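Local coordinates for D-3-phosphoglycerate dehydrogenase oxidoreductase protein (Ralstonia solanacearum, PDB 3GG9) that probably oxidises D-3-phosphoglycerate with NAD as a D-isomer specific 2-hydroxyacid dehydrogenase, at residues 76-81 / 314-319; 99-104 / 330-335. All coordinates share one frame; numbering follows the deposited sequence.

Contact 1: residues 76-81 / 314-319; sequences SQTGRV and GIAFQN. With SO4 (sulfate ion), chain E.
The segment 76-81 carries the last two residues of a parallel strand and the loop leaving its C-terminal end, while 314-319 is pure helix, lying over the face of the strand from which Ser76 points. Ala316 sits closest, its CA 5.5 Å from that of Thr78. Ser76 holds OG anti to its backbone N (chi1 -166°), which aims the hydroxyl at the helix; it donates to Ala316 O over 2.8 Å, arriving 26° above the carbonyl plane rather than on a lone pair. The methyl of Ala316 drops between Ser76 and Thr78, with CB 3.8 Å from Thr78 CG2. Thr78 turns CG2 to the helix and leaves OG1 to Leu54 O of neighbouring strand 51-54. One water knits the rest: it donates to Ser76 OG and to Gln77 O, and lies only 2.5 Å from Asn319 ND2, which donates to it. Beyond Thr78 the chain turns at Gly79 with positive phi, and its lack of a side chain leaves room for a sulfate, whose O1 a CB would hit; Arg80 N grips sulfate O2 at 2.7 Å. In relatives the amides of this loop bind the substrate carboxylate, so the sulfate may mimic a substrate anion; Arg224 and Tyr312 also hold it. Helix 306-324 thus packs on the five-stranded parallel sheet, above strand 74-77, which is flanked by strands 51-54 and 100-102.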
ATOM      1  N   SER A  76      22.629   2.278  25.139  1.00 29.87           N
ATOM      2  CA  SER A  76      21.352   1.575  25.207  1.00 26.98           C
ATOM      3  C   SER A  76      20.771   1.402  23.806  1.00 24.34           C
ATOM      4  O   SER A  76      20.432   2.375  23.144  1.00 29.83           O
ATOM      5  CB  SER A  76      20.351   2.306  26.116  1.00 26.20           C
ATOM      6  OG  SER A  76      19.271   1.429  26.402  1.00 32.38           O
ATOM      7  N   GLN A  77      20.672   0.144  23.385  1.00 24.08           N
ATOM      8  CA  GLN A  77      20.256  -0.241  22.050  1.00 29.32           C
ATOM      9  C   GLN A  77      18.768  -0.499  22.009  1.00 31.87           C
ATOM     10  O   GLN A  77      18.248  -1.306  22.805  1.00 30.06           O
ATOM     11  CB  GLN A  77      20.979  -1.530  21.643  1.00 31.60           C
ATOM     12  CG  GLN A  77      20.713  -1.986  20.237  1.00 33.82           C
ATOM     13  CD  GLN A  77      21.077  -0.911  19.253  1.00 31.77           C
ATOM     14  OE1 GLN A  77      22.205  -0.447  19.215  1.00 40.81           O
ATOM     15  NE2 GLN A  77      20.107  -0.475  18.480  1.00 34.19           N
ATOM     16  N   THR A  78      18.093   0.172  21.071  1.00 32.08           N
ATOM     17  CA  THR A  78      16.705  -0.144  20.744  1.00 30.87           C
ATOM     18  C   THR A  78      16.730  -1.443  19.931  1.00 29.76           C
ATOM     19  O   THR A  78      17.496  -1.563  18.979  1.00 30.35           O
ATOM     20  CB  THR A  78      15.998   1.009  19.943  1.00 25.20           C
ATOM     21  OG1 THR A  78      16.771   1.342  18.786  1.00 34.90           O
ATOM     22  CG2 THR A  78      15.767   2.256  20.810  1.00 26.52           C
ATOM     23  N   GLY A  79      15.940  -2.430  20.340  1.00 28.17           N
ATOM     24  CA  GLY A  79      15.967  -3.736  19.707  1.00 28.75           C
ATOM     25  C   GLY A  79      17.194  -4.556  20.078  1.00 33.44           C
ATOM     26  O   GLY A  79      17.910  -4.226  21.028  1.00 35.96           O
ATOM     27  N   ARG A  80      17.438  -5.622  19.315  1.00 35.79           N
ATOM     28  CA  ARG A  80      18.483  -6.610  19.623  1.00 37.76           C
ATOM     29  C   ARG A  80      19.919  -6.128  19.350  1.00 36.96           C
ATOM     30  O   ARG A  80      20.164  -5.293  18.477  1.00 38.84           O
ATOM     31  CB  ARG A  80      18.209  -7.927  18.869  1.00 40.41           C
ATOM     32  CG  ARG A  80      18.507  -7.881  17.362  1.00 48.96           C
ATOM     33  CD  ARG A  80      17.736  -8.951  16.574  1.00 56.17           C
ATOM     34  NE  ARG A  80      18.461 -10.221  16.462  1.00 79.13           N
ATOM     35  CZ  ARG A  80      19.369 -10.501  15.523  1.00 85.74           C
ATOM     36  NH1 ARG A  80      19.963 -11.690  15.512  1.00 82.22           N
ATOM     37  NH2 ARG A  80      19.692  -9.601  14.597  1.00 85.87           N
ATOM     38  N   VAL A  81      20.860  -6.669  20.118  1.00 39.10           N
ATOM     39  CA  VAL A  81      22.285  -6.448  19.891  1.00 44.41           C
ATOM     40  C   VAL A  81      22.863  -7.722  19.287  1.00 47.67           C
ATOM     41  O   VAL A  81      22.779  -8.796  19.896  1.00 43.94           O
ATOM     42  CB  VAL A  81      23.049  -6.111  21.203  1.00 46.29           C
ATOM     43  CG1 VAL A  81      24.514  -5.788  20.904  1.00 42.97           C
ATOM     44  CG2 VAL A  81      22.400  -4.947  21.927  1.00 45.43           C
ATOM     45  N   GLY A 314      10.634   2.765  24.971  1.00 21.60           N
ATOM     46  CA  GLY A 314      10.204   2.463  26.346  1.00 23.14           C
ATOM     47  C   GLY A 314      11.202   1.519  27.007  1.00 25.62           C
ATOM     48  O   GLY A 314      11.688   1.785  28.108  1.00 27.05           O
ATOM     49  N   ILE A 315      11.534   0.437  26.309  1.00 24.73           N
ATOM     50  CA  ILE A 315      12.492  -0.550  26.803  1.00 27.43           C
ATOM     51  C   ILE A 315      13.913  -0.024  26.904  1.00 26.88           C
ATOM     52  O   ILE A 315      14.559  -0.251  27.916  1.00 26.84           O
ATOM     53  CB  ILE A 315      12.429  -1.877  25.984  1.00 33.89           C
ATOM     54  CG1 ILE A 315      11.139  -2.622  26.318  1.00 32.14           C
ATOM     55  CG2 ILE A 315      13.623  -2.777  26.276  1.00 29.20           C
ATOM     56  CD1 ILE A 315      10.769  -3.677  25.299  1.00 41.08           C
ATOM     57  N   ALA A 316      14.413   0.667  25.875  1.00 27.14           N
ATOM     58  CA  ALA A 316      15.769   1.227  25.948  1.00 27.14           C
ATOM     59  C   ALA A 316      15.931   2.253  27.091  1.00 31.03           C
ATOM     60  O   ALA A 316      16.979   2.276  27.749  1.00 28.11           O
ATOM     61  CB  ALA A 316      16.214   1.824  24.583  1.00 22.69           C
ATOM     62  N   PHE A 317      14.889   3.054  27.336  1.00 26.63           N
ATOM     63  CA  PHE A 317      14.873   4.047  28.419  1.00 25.31           C
ATOM     64  C   PHE A 317      14.772   3.389  29.791  1.00 28.64           C
ATOM     65  O   PHE A 317      15.517   3.744  30.703  1.00 22.93           O
ATOM     66  CB  PHE A 317      13.730   5.053  28.269  1.00 24.44           C
ATOM     67  CG  PHE A 317      13.808   5.919  27.037  1.00 28.56           C
ATOM     68  CD1 PHE A 317      14.974   6.012  26.280  1.00 25.34           C
ATOM     69  CD2 PHE A 317      12.695   6.652  26.633  1.00 23.83           C
ATOM     70  CE1 PHE A 317      15.021   6.825  25.149  1.00 22.32           C
ATOM     71  CE2 PHE A 317      12.747   7.478  25.512  1.00 29.29           C
ATOM     72  CZ  PHE A 317      13.911   7.560  24.767  1.00 25.17           C
ATOM     73  N   GLN A 318      13.850   2.437  29.935  1.00 26.64           N
ATOM     74  CA  GLN A 318      13.750   1.656  31.174  1.00 29.45           C
ATOM     75  C   GLN A 318      15.046   0.892  31.466  1.00 31.34           C
ATOM     76  O   GLN A 318      15.437   0.759  32.627  1.00 29.11           O
ATOM     77  CB  GLN A 318      12.550   0.711  31.148  1.00 31.79           C
ATOM     78  CG  GLN A 318      12.129   0.140  32.512  1.00 30.17           C
ATOM     79  CD  GLN A 318      11.876   1.221  33.571  1.00 28.88           C
ATOM     80  OE1 GLN A 318      11.121   2.169  33.343  1.00 34.90           O
ATOM     81  NE2 GLN A 318      12.500   1.068  34.749  1.00 29.68           N
ATOM     82  N   ASN A 319      15.738   0.435  30.418  1.00 30.10           N
ATOM     83  CA  ASN A 319      17.023  -0.245  30.604  1.00 30.35           C
ATOM     84  C   ASN A 319      18.063   0.649  31.295  1.00 30.87           C
ATOM     85  O   ASN A 319      18.777   0.199  32.202  1.00 29.15           O
ATOM     86  CB  ASN A 319      17.556  -0.821  29.284  1.00 30.54           C
ATOM     87  CG  ASN A 319      16.872  -2.126  28.875  1.00 32.39           C
ATOM     88  OD1 ASN A 319      16.159  -2.761  29.658  1.00 28.36           O
ATOM     89  ND2 ASN A 319      17.111  -2.543  27.639  1.00 26.59           N
TER
HETATM   90  S   SO4 E   1      14.979  -5.870  16.117  1.00 48.18           S
HETATM   91  O1  SO4 E   1      14.813  -4.435  16.019  1.00 57.55           O
HETATM   92  O2  SO4 E   1      15.587  -6.214  17.389  1.00 42.04           O
HETATM   93  O3  SO4 E   1      13.672  -6.507  16.028  1.00 57.33           O
HETATM   94  O4  SO4 E   1      15.825  -6.301  15.004  1.00 40.52           O
HETATM   95  O   HOH W   1      18.207  -1.328  25.814  1.00 24.55           O

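Contact 2: residues 99-104 / 330-335; sequences VVVLEG and SVANPT
Strand 100-102 is the edge strand of a flavodoxin-like parallel sheet, and the loop 330-335, after helix 306-324, runs along it in a roughly antiparallel sense. The two paths diverge from strict antiparallel (132° between their directions), and they make a single bridge, in which Leu102 and Val331 form a non-hydrogen-bonded pair. Ser330, Val101 and Asn333 bury the most surface. Ser330 O receives Glu103 N at 2.8 Å, and its OG lies against the Leu102 side chain, 3.8 Å from Leu102 CB. Val101 meets the loop with both backbone polar atoms. Val101 O takes Ala332 N at 2.7 Å, almost along the C=O axis, with the Val331 CA-H alongside; its CG1, anti to the backbone N, approaches Ala332 CB. Val331 crosses obliquely over the other face, CG1 against Val100 and CG2 3.8 Å from Leu102 CD2. Glu103 OE1 accepts Val81 N and OE2 makes a salt bridge with Arg83, a water lying between OE2 and, weakly, Val331 O. Asn333 finishes the edge where the loop backbone swings away: CG in the crowded position between N and carbonyl carbon (chi1 61°) lays its amide against the strand like a peptide group. Asn333 OD1 accepts Val101 N at 2.9 Å, and its ND2, also bonded to Thr95 OG1, donates to Val99 O at 3.0 Å with a nearly straight N-H...O angle of 171°.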
ATOM      1  N   VAL A  99      32.310   0.123  29.067  1.00 39.79           N
ATOM      2  CA  VAL A  99      31.048   0.700  28.587  1.00 38.31           C
ATOM      3  C   VAL A  99      30.037  -0.432  28.454  1.00 38.73           C
ATOM      4  O   VAL A  99      30.265  -1.368  27.674  1.00 41.56           O
ATOM      5  CB  VAL A  99      31.243   1.414  27.227  1.00 34.46           C
ATOM      6  CG1 VAL A  99      29.890   1.829  26.611  1.00 39.12           C
ATOM      7  CG2 VAL A  99      32.130   2.633  27.406  1.00 34.08           C
ATOM      8  N   VAL A 100      28.947  -0.379  29.230  1.00 38.13           N
ATOM      9  CA  VAL A 100      27.935  -1.429  29.135  1.00 38.00           C
ATOM     10  C   VAL A 100      26.993  -1.198  27.964  1.00 34.83           C
ATOM     11  O   VAL A 100      26.558  -0.075  27.711  1.00 37.19           O
ATOM     12  CB  VAL A 100      27.139  -1.697  30.465  1.00 36.54           C
ATOM     13  CG1 VAL A 100      28.063  -2.265  31.524  1.00 42.52           C
ATOM     14  CG2 VAL A 100      26.427  -0.455  30.965  1.00 41.36           C
ATOM     15  N   VAL A 101      26.711  -2.268  27.232  1.00 37.08           N
ATOM     16  CA  VAL A 101      25.763  -2.211  26.131  1.00 33.52           C
ATOM     17  C   VAL A 101      24.473  -2.865  26.590  1.00 31.25           C
ATOM     18  O   VAL A 101      24.459  -4.030  26.991  1.00 35.45           O
ATOM     19  CB  VAL A 101      26.319  -2.861  24.852  1.00 33.70           C
ATOM     20  CG1 VAL A 101      25.239  -2.919  23.764  1.00 32.47           C
ATOM     21  CG2 VAL A 101      27.537  -2.070  24.353  1.00 34.09           C
ATOM     22  N   LEU A 102      23.388  -2.096  26.553  1.00 33.50           N
ATOM     23  CA  LEU A 102      22.096  -2.585  27.022  1.00 27.01           C
ATOM     24  C   LEU A 102      21.271  -3.038  25.828  1.00 29.81           C
ATOM     25  O   LEU A 102      21.256  -2.371  24.797  1.00 27.30           O
ATOM     26  CB  LEU A 102      21.361  -1.506  27.822  1.00 30.98           C
ATOM     27  CG  LEU A 102      22.180  -0.772  28.896  1.00 33.53           C
ATOM     28  CD1 LEU A 102      21.302   0.106  29.733  1.00 28.17           C
ATOM     29  CD2 LEU A 102      22.958  -1.723  29.780  1.00 26.97           C
ATOM     30  N   GLU A 103      20.622  -4.189  25.964  1.00 25.88           N
ATOM     31  CA  GLU A 103      19.918  -4.809  24.848  1.00 35.43           C
ATOM     32  C   GLU A 103      18.433  -4.648  25.051  1.00 35.36           C
ATOM     33  O   GLU A 103      17.906  -4.923  26.143  1.00 26.83           O
ATOM     34  CB  GLU A 103      20.281  -6.294  24.726  1.00 33.89           C
ATOM     35  CG  GLU A 103      19.550  -7.031  23.599  1.00 45.23           C
ATOM     36  CD  GLU A 103      20.183  -8.354  23.230  1.00 47.82           C
ATOM     37  OE1 GLU A 103      20.187  -8.689  22.018  1.00 52.99           O
ATOM     38  OE2 GLU A 103      20.675  -9.058  24.143  1.00 51.28           O
ATOM     39  N   GLY A 104      17.762  -4.181  24.006  1.00 37.17           N
ATOM     40  CA  GLY A 104      16.321  -4.080  24.035  1.00 37.81           C
ATOM     41  C   GLY A 104      15.638  -5.318  23.504  1.00 37.42           C
ATOM     42  O   GLY A 104      16.256  -6.366  23.324  1.00 36.32           O
ATOM     43  N   SER A 330      19.791  -6.416  31.454  1.00 38.26           N
ATOM     44  CA  SER A 330      19.804  -6.050  30.039  1.00 39.76           C
ATOM     45  C   SER A 330      21.197  -5.873  29.450  1.00 40.27           C
ATOM     46  O   SER A 330      21.321  -5.553  28.263  1.00 38.49           O
ATOM     47  CB  SER A 330      18.986  -4.790  29.806  1.00 33.39           C
ATOM     48  OG  SER A 330      19.632  -3.676  30.391  1.00 31.30           O
ATOM     49  N   VAL A 331      22.236  -6.076  30.265  1.00 41.40           N
ATOM     50  CA  VAL A 331      23.626  -5.915  29.795  1.00 35.53           C
ATOM     51  C   VAL A 331      24.000  -7.037  28.832  1.00 37.06           C
ATOM     52  O   VAL A 331      23.895  -8.208  29.174  1.00 39.94           O
ATOM     53  CB  VAL A 331      24.675  -5.770  30.960  1.00 35.38           C
ATOM     54  CG1 VAL A 331      26.086  -5.513  30.394  1.00 34.78           C
ATOM     55  CG2 VAL A 331      24.308  -4.611  31.862  1.00 34.43           C
ATOM     56  N   ALA A 332      24.389  -6.649  27.614  1.00 36.31           N
ATOM     57  CA  ALA A 332      24.819  -7.578  26.577  1.00 40.14           C
ATOM     58  C   ALA A 332      26.206  -8.135  26.886  1.00 41.36           C
ATOM     59  O   ALA A 332      26.453  -9.322  26.676  1.00 36.39           O
ATOM     60  CB  ALA A 332      24.829  -6.893  25.208  1.00 36.06           C
ATOM     61  N   ASN A 333      27.083  -7.270  27.402  1.00 35.30           N
ATOM     62  CA  ASN A 333      28.489  -7.588  27.659  1.00 35.92           C
ATOM     63  C   ASN A 333      28.840  -7.534  29.157  1.00 37.03           C
ATOM     64  O   ASN A 333      29.539  -6.623  29.597  1.00 41.20           O
ATOM     65  CB  ASN A 333      29.377  -6.625  26.839  1.00 28.85           C
ATOM     66  CG  ASN A 333      29.162  -5.146  27.205  1.00 35.00           C
ATOM     67  OD1 ASN A 333      28.111  -4.768  27.738  1.00 37.87           O
ATOM     68  ND2 ASN A 333      30.172  -4.312  26.938  1.00 35.18           N
ATOM     69  N   PRO A 334      28.362  -8.508  29.959  1.00 43.23           N
ATOM     70  CA  PRO A 334      28.429  -8.312  31.413  1.00 48.75           C
ATOM     71  C   PRO A 334      29.859  -8.228  31.985  1.00 53.23           C
ATOM     72  O   PRO A 334      30.044  -7.715  33.089  1.00 56.19           O
ATOM     73  CB  PRO A 334      27.688  -9.537  31.974  1.00 48.73           C
ATOM     74  CG  PRO A 334      26.930 -10.106  30.817  1.00 47.57           C
ATOM     75  CD  PRO A 334      27.781  -9.817  29.624  1.00 45.08           C
ATOM     76  N   THR A 335      30.854  -8.692  31.228  1.00 54.44           N
ATOM     77  CA  THR A 335      32.256  -8.608  31.665  1.00 57.54           C
ATOM     78  C   THR A 335      32.823  -7.180  31.607  1.00 55.48           C
ATOM     79  O   THR A 335      33.979  -6.959  31.961  1.00 59.30           O
ATOM     80  CB  THR A 335      33.188  -9.622  30.927  1.00 59.48           C
ATOM     81  OG1 THR A 335      33.303  -9.276  29.545  1.00 63.81           O
ATOM     82  CG2 THR A 335      32.659 -11.056  31.050  1.00 62.95           C
TER
HETATM   83  O   HOH W   2      21.466  -8.802  26.789  1.00 42.88           O

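Contacts 1 and 2 lie about 10 Å apart, centre to centre, on adjacent strands of one sheet, so the helix and the tail that follows it wrap successively over a face and then an edge. The strands join directly: Gln77 N to Leu102 O is 2.9 Å, probably a hydrogen bond. The Glu103 carboxylate reaches from the edge strand to the loop whose Arg80 amide holds the sulfate, and so probably helps to set that loop's path. On the helix side, Asn319 bridges both contacts: its ND2 makes a weak hydrogen bond to Glu103 O, and Asn319 OD1 packs 3.5 Å from Ser330 CB in contact 2.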